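Local coordinates for biofilm-associated surface protein (Staphylococcus aureus, PDB 7C7U), which is a cell wall-anchored, calcium-binding surface protein involved in biofilm formation, probably acting as a calcium-sensitive switch for functional amyloid assembly, at residues E423-P431 with P503-N511; N350-Q358 with D389-D397. All coordinates share one frame; numbering follows the deposited sequence.

Contact 1 of 2, residues E423-P431 with P503-N511. With CA (calcium ion), chain G; CA (calcium ion), chain F.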
# COMPACT_ATOMS: atom_id res chain seq x y z
N GLU A 423 7.31 -14.64 6.00
CA GLU A 423 6.33 -15.67 5.67
C GLU A 423 6.16 -15.81 4.16
O GLU A 423 6.21 -16.93 3.62
CB GLU A 423 5.01 -15.35 6.35
CG GLU A 423 5.09 -15.63 7.86
CD GLU A 423 3.81 -16.15 8.42
OE1 GLU A 423 3.12 -15.38 9.13
OE2 GLU A 423 3.47 -17.33 8.13
N VAL A 424 5.98 -14.70 3.45
CA VAL A 424 5.78 -14.79 2.01
C VAL A 424 7.02 -15.35 1.34
O VAL A 424 6.94 -16.20 0.44
CB VAL A 424 5.39 -13.42 1.42
CG1 VAL A 424 5.55 -13.43 -0.10
CG2 VAL A 424 3.97 -13.07 1.81
N VAL A 425 8.19 -14.91 1.78
CA VAL A 425 9.45 -15.17 1.08
C VAL A 425 10.19 -16.37 1.65
O VAL A 425 10.70 -17.21 0.90
CB VAL A 425 10.34 -13.91 1.12
CG1 VAL A 425 11.69 -14.20 0.51
CG2 VAL A 425 9.65 -12.78 0.36
N ASN A 426 10.30 -16.47 2.97
CA ASN A 426 11.18 -17.47 3.56
C ASN A 426 10.41 -18.75 3.87
O ASN A 426 10.75 -19.82 3.36
CB ASN A 426 11.87 -16.92 4.81
CG ASN A 426 13.09 -17.74 5.23
OD1 ASN A 426 13.72 -18.43 4.42
ND2 ASN A 426 13.44 -17.66 6.50
N TYR A 427 9.36 -18.66 4.69
CA TYR A 427 8.63 -19.85 5.09
C TYR A 427 7.69 -20.35 4.00
O TYR A 427 7.32 -21.53 4.01
CB TYR A 427 7.82 -19.57 6.36
CG TYR A 427 8.68 -19.24 7.55
CD1 TYR A 427 9.14 -20.25 8.40
CD2 TYR A 427 9.04 -17.93 7.83
CE1 TYR A 427 9.94 -19.96 9.49
CE2 TYR A 427 9.83 -17.62 8.92
CZ TYR A 427 10.27 -18.64 9.75
OH TYR A 427 11.07 -18.34 10.84
N LYS A 428 7.30 -19.47 3.08
CA LYS A 428 6.29 -19.75 2.07
C LYS A 428 5.00 -20.23 2.73
O LYS A 428 4.36 -21.18 2.30
CB LYS A 428 6.82 -20.75 1.04
CG LYS A 428 8.22 -20.39 0.61
CD LYS A 428 8.36 -20.24 -0.89
CE LYS A 428 9.81 -19.92 -1.25
NZ LYS A 428 10.11 -20.20 -2.68
N THR A 429 4.66 -19.56 3.83
CA THR A 429 3.42 -19.78 4.54
C THR A 429 2.58 -18.52 4.46
O THR A 429 3.10 -17.41 4.27
CB THR A 429 3.65 -20.12 6.02
OG1 THR A 429 4.62 -19.22 6.59
CG2 THR A 429 4.14 -21.55 6.17
N SER A 430 1.29 -18.69 4.66
CA SER A 430 0.40 -17.55 4.63
C SER A 430 0.68 -16.61 5.80
O SER A 430 0.73 -17.05 6.97
CB SER A 430 -1.04 -17.99 4.65
OG SER A 430 -1.84 -16.91 5.05
N PRO A 431 0.86 -15.31 5.53
CA PRO A 431 0.97 -14.30 6.58
C PRO A 431 -0.37 -13.93 7.19
O PRO A 431 -0.43 -13.03 8.05
CB PRO A 431 1.57 -13.11 5.82
CG PRO A 431 0.89 -13.21 4.45
CD PRO A 431 0.71 -14.71 4.19
N PRO A 503 -4.48 -22.54 -0.28
CA PRO A 503 -4.22 -22.77 -1.71
C PRO A 503 -3.23 -21.79 -2.33
O PRO A 503 -2.84 -21.98 -3.49
CB PRO A 503 -5.60 -22.60 -2.35
CG PRO A 503 -6.32 -21.68 -1.44
CD PRO A 503 -5.82 -21.99 -0.03
N ASN A 504 -2.83 -20.75 -1.61
CA ASN A 504 -1.98 -19.72 -2.20
C ASN A 504 -0.53 -19.81 -1.77
O ASN A 504 0.29 -19.00 -2.23
CB ASN A 504 -2.52 -18.34 -1.86
CG ASN A 504 -3.77 -18.02 -2.63
OD1 ASN A 504 -3.86 -18.31 -3.82
ND2 ASN A 504 -4.75 -17.45 -1.95
N TYR A 505 -0.19 -20.76 -0.90
CA TYR A 505 1.15 -20.87 -0.36
C TYR A 505 1.58 -22.33 -0.37
O TYR A 505 0.77 -23.23 -0.18
CB TYR A 505 1.23 -20.28 1.06
CG TYR A 505 1.02 -18.79 1.04
CD1 TYR A 505 2.10 -17.92 0.98
CD2 TYR A 505 -0.26 -18.24 1.05
CE1 TYR A 505 1.91 -16.55 0.95
CE2 TYR A 505 -0.46 -16.88 1.01
CZ TYR A 505 0.64 -16.03 0.97
OH TYR A 505 0.44 -14.67 0.93
N ASP A 506 2.88 -22.54 -0.61
CA ASP A 506 3.40 -23.89 -0.76
C ASP A 506 3.35 -24.68 0.55
O ASP A 506 3.14 -25.90 0.52
CB ASP A 506 4.83 -23.85 -1.28
CG ASP A 506 4.93 -23.41 -2.73
OD1 ASP A 506 3.88 -23.24 -3.39
OD2 ASP A 506 6.07 -23.27 -3.22
N ASN A 507 3.52 -24.02 1.70
CA ASN A 507 3.71 -24.70 2.98
C ASN A 507 2.54 -24.44 3.93
O ASN A 507 1.93 -23.37 3.90
CB ASN A 507 5.02 -24.27 3.64
CG ASN A 507 6.24 -24.77 2.89
OD1 ASN A 507 6.20 -25.82 2.27
ND2 ASN A 507 7.32 -24.00 2.93
N ASP A 508 2.26 -25.43 4.78
CA ASP A 508 1.16 -25.34 5.73
C ASP A 508 1.63 -24.74 7.04
O ASP A 508 2.80 -24.83 7.40
CB ASP A 508 0.56 -26.73 6.01
CG ASP A 508 0.10 -27.44 4.74
OD1 ASP A 508 -0.17 -26.75 3.73
OD2 ASP A 508 0.02 -28.68 4.77
N GLU A 509 0.70 -24.12 7.76
CA GLU A 509 0.94 -23.80 9.16
C GLU A 509 0.70 -25.05 10.00
O GLU A 509 -0.35 -25.70 9.86
CB GLU A 509 0.03 -22.66 9.62
CG GLU A 509 0.35 -21.28 8.97
CD GLU A 509 1.69 -20.71 9.46
OE1 GLU A 509 1.99 -19.54 9.16
OE2 GLU A 509 2.44 -21.42 10.15
N VAL A 510 1.68 -25.41 10.85
CA VAL A 510 1.68 -26.70 11.53
C VAL A 510 1.79 -26.51 13.04
O VAL A 510 2.36 -25.54 13.54
CB VAL A 510 2.83 -27.62 11.04
CG1 VAL A 510 2.62 -28.06 9.60
CG2 VAL A 510 4.19 -26.93 11.22
N ASN A 511 1.24 -27.49 13.76
CA ASN A 511 1.49 -27.70 15.18
C ASN A 511 1.38 -29.21 15.40
O ASN A 511 0.91 -29.94 14.52
CB ASN A 511 0.51 -26.90 16.05
CG ASN A 511 1.00 -26.71 17.48
OD1 ASN A 511 2.12 -27.08 17.83
ND2 ASN A 511 0.16 -26.13 18.32
CA CA G . 1.34 -17.31 9.30
CA CA F . 2.95 -13.98 10.94
O HOH W 1 0.33 -21.43 4.73
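With CG anti to the carbonyl carbon (chi1 -67°), the ring of Y505 is directed under S430, while a bend at chi2 turns the E509 carboxylate toward that of E423. S430 CA lies over the ring centre, 3.7 Å from the Y505 centroid and 9° off the normal, a CH-pi contact. V424 CG2 meets the ring edge, and P431 CD comes within 3.3 Å of Y505 OH. The carboxylate planes of E423 and E509 are turned 69° against each other; calcium bridges them, taking both oxygens of E423, S430 O at 2.4 Å and E509 OE1 at 2.3 Å. E423 OE1 also binds a second calcium ion, as the closing glutamate of an EF-hand-like loop with D412, D414, D416 and K418 O. T429 OG1 donates to the anti lone pair of E423 OE2 (2.7 Å), a second-shell bond fixing that carboxylate. Two further bonds hold the helix end: N507 ND2 to Y427 O (2.7 Å, nearly straight) and N507 N to K428 O (3.0 Å). The contact sets the C-terminal end of helix 420-427 against the loop joining strands 494-501 and 509-516, where D414, D416 and V433 complete the shared calcium site.

Contact 2 of 2, residues N350-Q358 with D389-D397. With CA (calcium ion), chain D; CA (calcium ion), chain E.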
# COMPACT_ATOMS: atom_id res chain seq x y z
N ASN A 350 15.82 -14.79 8.13
CA ASN A 350 14.75 -13.82 8.32
C ASN A 350 15.29 -12.39 8.33
O ASN A 350 16.38 -12.12 8.84
CB ASN A 350 13.98 -14.11 9.60
CG ASN A 350 13.16 -15.36 9.48
OD1 ASN A 350 12.62 -15.65 8.42
ND2 ASN A 350 13.06 -16.12 10.58
N LEU A 351 14.51 -11.48 7.75
CA LEU A 351 14.91 -10.08 7.68
C LEU A 351 15.09 -9.47 9.07
O LEU A 351 14.22 -9.56 9.93
CB LEU A 351 13.85 -9.30 6.89
CG LEU A 351 13.88 -7.79 7.09
CD1 LEU A 351 15.11 -7.23 6.41
CD2 LEU A 351 12.59 -7.16 6.53
N ILE A 352 16.24 -8.83 9.26
CA ILE A 352 16.44 -7.98 10.44
C ILE A 352 15.83 -6.62 10.12
O ILE A 352 16.40 -5.84 9.36
CB ILE A 352 17.93 -7.87 10.80
CG1 ILE A 352 18.49 -9.25 11.15
CG2 ILE A 352 18.13 -6.87 11.96
CD1 ILE A 352 20.03 -9.30 11.22
N ARG A 353 14.67 -6.35 10.72
CA ARG A 353 13.83 -5.22 10.32
C ARG A 353 14.55 -3.89 10.46
O ARG A 353 14.30 -2.95 9.69
CB ARG A 353 12.56 -5.25 11.17
CG ARG A 353 11.78 -6.55 11.02
CD ARG A 353 10.48 -6.54 11.79
NE ARG A 353 9.77 -5.28 11.73
CZ ARG A 353 9.54 -4.50 12.78
NH1 ARG A 353 9.97 -4.83 13.98
NH2 ARG A 353 8.85 -3.38 12.62
N GLU A 354 15.45 -3.79 11.44
CA GLU A 354 16.28 -2.61 11.64
C GLU A 354 17.21 -2.34 10.47
O GLU A 354 17.77 -1.24 10.38
CB GLU A 354 17.12 -2.81 12.93
CG GLU A 354 16.31 -2.71 14.22
CD GLU A 354 15.58 -4.00 14.59
OE1 GLU A 354 15.63 -5.00 13.82
OE2 GLU A 354 14.95 -4.01 15.69
N THR A 355 17.43 -3.33 9.60
CA THR A 355 18.32 -3.13 8.46
C THR A 355 17.60 -2.77 7.17
O THR A 355 18.25 -2.69 6.12
CB THR A 355 19.18 -4.37 8.22
OG1 THR A 355 18.36 -5.47 7.81
CG2 THR A 355 19.97 -4.75 9.49
N THR A 356 16.28 -2.59 7.19
CA THR A 356 15.59 -2.20 5.96
C THR A 356 15.16 -0.74 6.03
O THR A 356 15.12 -0.12 7.10
CB THR A 356 14.38 -3.12 5.68
OG1 THR A 356 13.98 -2.95 4.31
CG2 THR A 356 13.18 -2.79 6.56
N LYS A 357 14.89 -0.16 4.86
CA LYS A 357 14.39 1.21 4.78
C LYS A 357 12.88 1.24 4.99
O LYS A 357 12.16 0.37 4.50
CB LYS A 357 14.76 1.85 3.44
CG LYS A 357 16.25 2.10 3.22
CD LYS A 357 16.48 2.92 1.94
CE LYS A 357 17.96 2.99 1.55
NZ LYS A 357 18.34 1.89 0.62
N GLN A 358 12.40 2.23 5.74
CA GLN A 358 10.96 2.43 5.88
C GLN A 358 10.36 3.22 4.71
O GLN A 358 9.17 3.08 4.42
CB GLN A 358 10.65 3.15 7.19
CG GLN A 358 9.17 3.14 7.57
CD GLN A 358 8.89 3.95 8.82
OE1 GLN A 358 9.69 4.80 9.19
NE2 GLN A 358 7.75 3.71 9.46
N ASP A 389 7.46 1.13 3.31
CA ASP A 389 7.32 -0.14 4.05
C ASP A 389 7.04 0.28 5.48
O ASP A 389 7.95 0.27 6.33
CB ASP A 389 8.57 -1.01 3.91
CG ASP A 389 8.45 -2.39 4.60
OD1 ASP A 389 7.39 -2.71 5.16
OD2 ASP A 389 9.43 -3.15 4.54
N TYR A 390 5.80 0.70 5.73
CA TYR A 390 5.49 1.40 6.97
C TYR A 390 5.94 0.60 8.19
O TYR A 390 6.48 1.18 9.15
CB TYR A 390 3.99 1.68 7.04
CG TYR A 390 3.59 2.49 8.25
CD1 TYR A 390 3.49 1.90 9.51
CD2 TYR A 390 3.32 3.86 8.14
CE1 TYR A 390 3.13 2.65 10.62
CE2 TYR A 390 2.96 4.61 9.24
CZ TYR A 390 2.87 4.00 10.48
OH TYR A 390 2.51 4.76 11.58
N ASP A 391 5.78 -0.72 8.16
CA ASP A 391 6.09 -1.56 9.31
C ASP A 391 7.41 -2.31 9.18
O ASP A 391 7.69 -3.20 9.99
CB ASP A 391 4.94 -2.55 9.53
CG ASP A 391 4.61 -3.36 8.29
OD1 ASP A 391 5.48 -3.50 7.40
OD2 ASP A 391 3.48 -3.89 8.21
N LYS A 392 8.23 -1.98 8.18
CA LYS A 392 9.56 -2.56 8.01
C LYS A 392 9.53 -4.10 8.09
O LYS A 392 10.35 -4.72 8.77
CB LYS A 392 10.53 -1.98 9.04
CG LYS A 392 10.53 -0.42 9.12
CD LYS A 392 11.53 0.14 10.15
CE LYS A 392 12.98 0.22 9.68
NZ LYS A 392 13.19 -0.03 8.25
N ASP A 393 8.58 -4.72 7.39
CA ASP A 393 8.57 -6.18 7.27
C ASP A 393 9.06 -6.67 5.91
O ASP A 393 8.98 -7.87 5.63
CB ASP A 393 7.18 -6.75 7.55
CG ASP A 393 6.13 -6.31 6.55
OD1 ASP A 393 6.49 -5.75 5.50
OD2 ASP A 393 4.93 -6.53 6.83
N GLY A 394 9.53 -5.76 5.05
CA GLY A 394 10.05 -6.14 3.75
C GLY A 394 9.05 -6.10 2.61
O GLY A 394 9.47 -6.19 1.46
N LEU A 395 7.76 -5.98 2.89
CA LEU A 395 6.73 -5.90 1.86
C LEU A 395 6.22 -4.46 1.74
O LEU A 395 5.65 -3.94 2.70
CB LEU A 395 5.55 -6.81 2.18
CG LEU A 395 5.82 -8.29 2.38
CD1 LEU A 395 4.49 -9.03 2.60
CD2 LEU A 395 6.58 -8.88 1.21
N LEU A 396 6.36 -3.87 0.55
CA LEU A 396 5.91 -2.49 0.36
C LEU A 396 4.44 -2.36 0.76
O LEU A 396 3.65 -3.29 0.59
CB LEU A 396 6.08 -2.05 -1.10
CG LEU A 396 7.52 -1.93 -1.61
CD1 LEU A 396 7.56 -1.49 -3.09
CD2 LEU A 396 8.29 -0.94 -0.73
N ASP A 397 4.08 -1.17 1.27
CA ASP A 397 2.68 -0.84 1.54
C ASP A 397 1.77 -1.29 0.42
O ASP A 397 0.80 -2.04 0.64
CB ASP A 397 2.52 0.67 1.71
CG ASP A 397 2.98 1.18 3.06
OD1 ASP A 397 3.88 0.58 3.66
OD2 ASP A 397 2.45 2.22 3.49
CA CA D . 5.29 -3.70 4.98
CA CA E . 2.87 -6.12 7.17
O HOH W 2 11.63 -2.35 3.31
O HOH W 3 3.71 -1.68 4.92
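R353 and Q358 grip the calcium-binding loop 389-397 from two places, both through its backbone carbonyls. R353 NH2 donates to D391 O at 2.9 Å, the acceptor in the guanidinium plane but the donor 42° out of the carbonyl plane; R353 NE adds weaker bonds to K392 O and D391 O. R353 CB, CG and CD line K392 O, CG at 3.2 Å, and the bend at chi3 (41°) brings NE and the guanidinium round to the two carbonyls. Q358 reaches across with an extended chain, its NE2 meeting Y390 O on a lone pair at 2.8 Å, while Q358 O accepts a nearly straight bond from D389 N (2.8 Å, 176°). Between these grips the packing is close: K392 CB rests 3.7 Å from T356 CG2, and L351 CD2 lies 3.6 Å from D393 C. The position of K392 NZ is doubtful. The looser part is water-mediated: one water lies within 2.6 Å of both T356 OG1 and D389 OD2 and also reaches K357 O. T356 OG1 has a further partner in L339; E354 is exposed, and the CB of K357 points away from 389-397. D389, D391, D393, L395 O, E400 and a water that donates to D397 OD1 hold one calcium, an EF-hand-like DxDxDG loop in which G394 N donates to D389 OD2 and D393 OD1 accepts from L395 N in an Asx turn. D391 and D393 share a second ion, completed by E400, D407, N410 and D420. Segment 350-358 supplies no metal ligand: its bonds fix the loop backbone from outside the coordination shell, while the calcium ions probably offset much of the carboxylate charge.

How the contacts relate
From the N terminus, the chain enters contact 2 at 350-358, runs through strands 359-369 and 381-388, and closes that loop at 389-397. It then passes through helix 397-404 to helix 420-427, where contact 1 opens at 423-431; after six strands, 437-442 to 494-501, it closes at 503-511. The two loops are thus in series, neither nested nor crossed. Contact 2 joins the loops that lead into strand 359-369 and out of its neighbour 381-388, and contact 1 ties the helix end to the sheet containing 509-516. Their centres lie 19 Å apart, yet they touch: N350 probably hydrogen-bonds N426 and Y427, and V424 packs on L395, joining both calcium-bound regions.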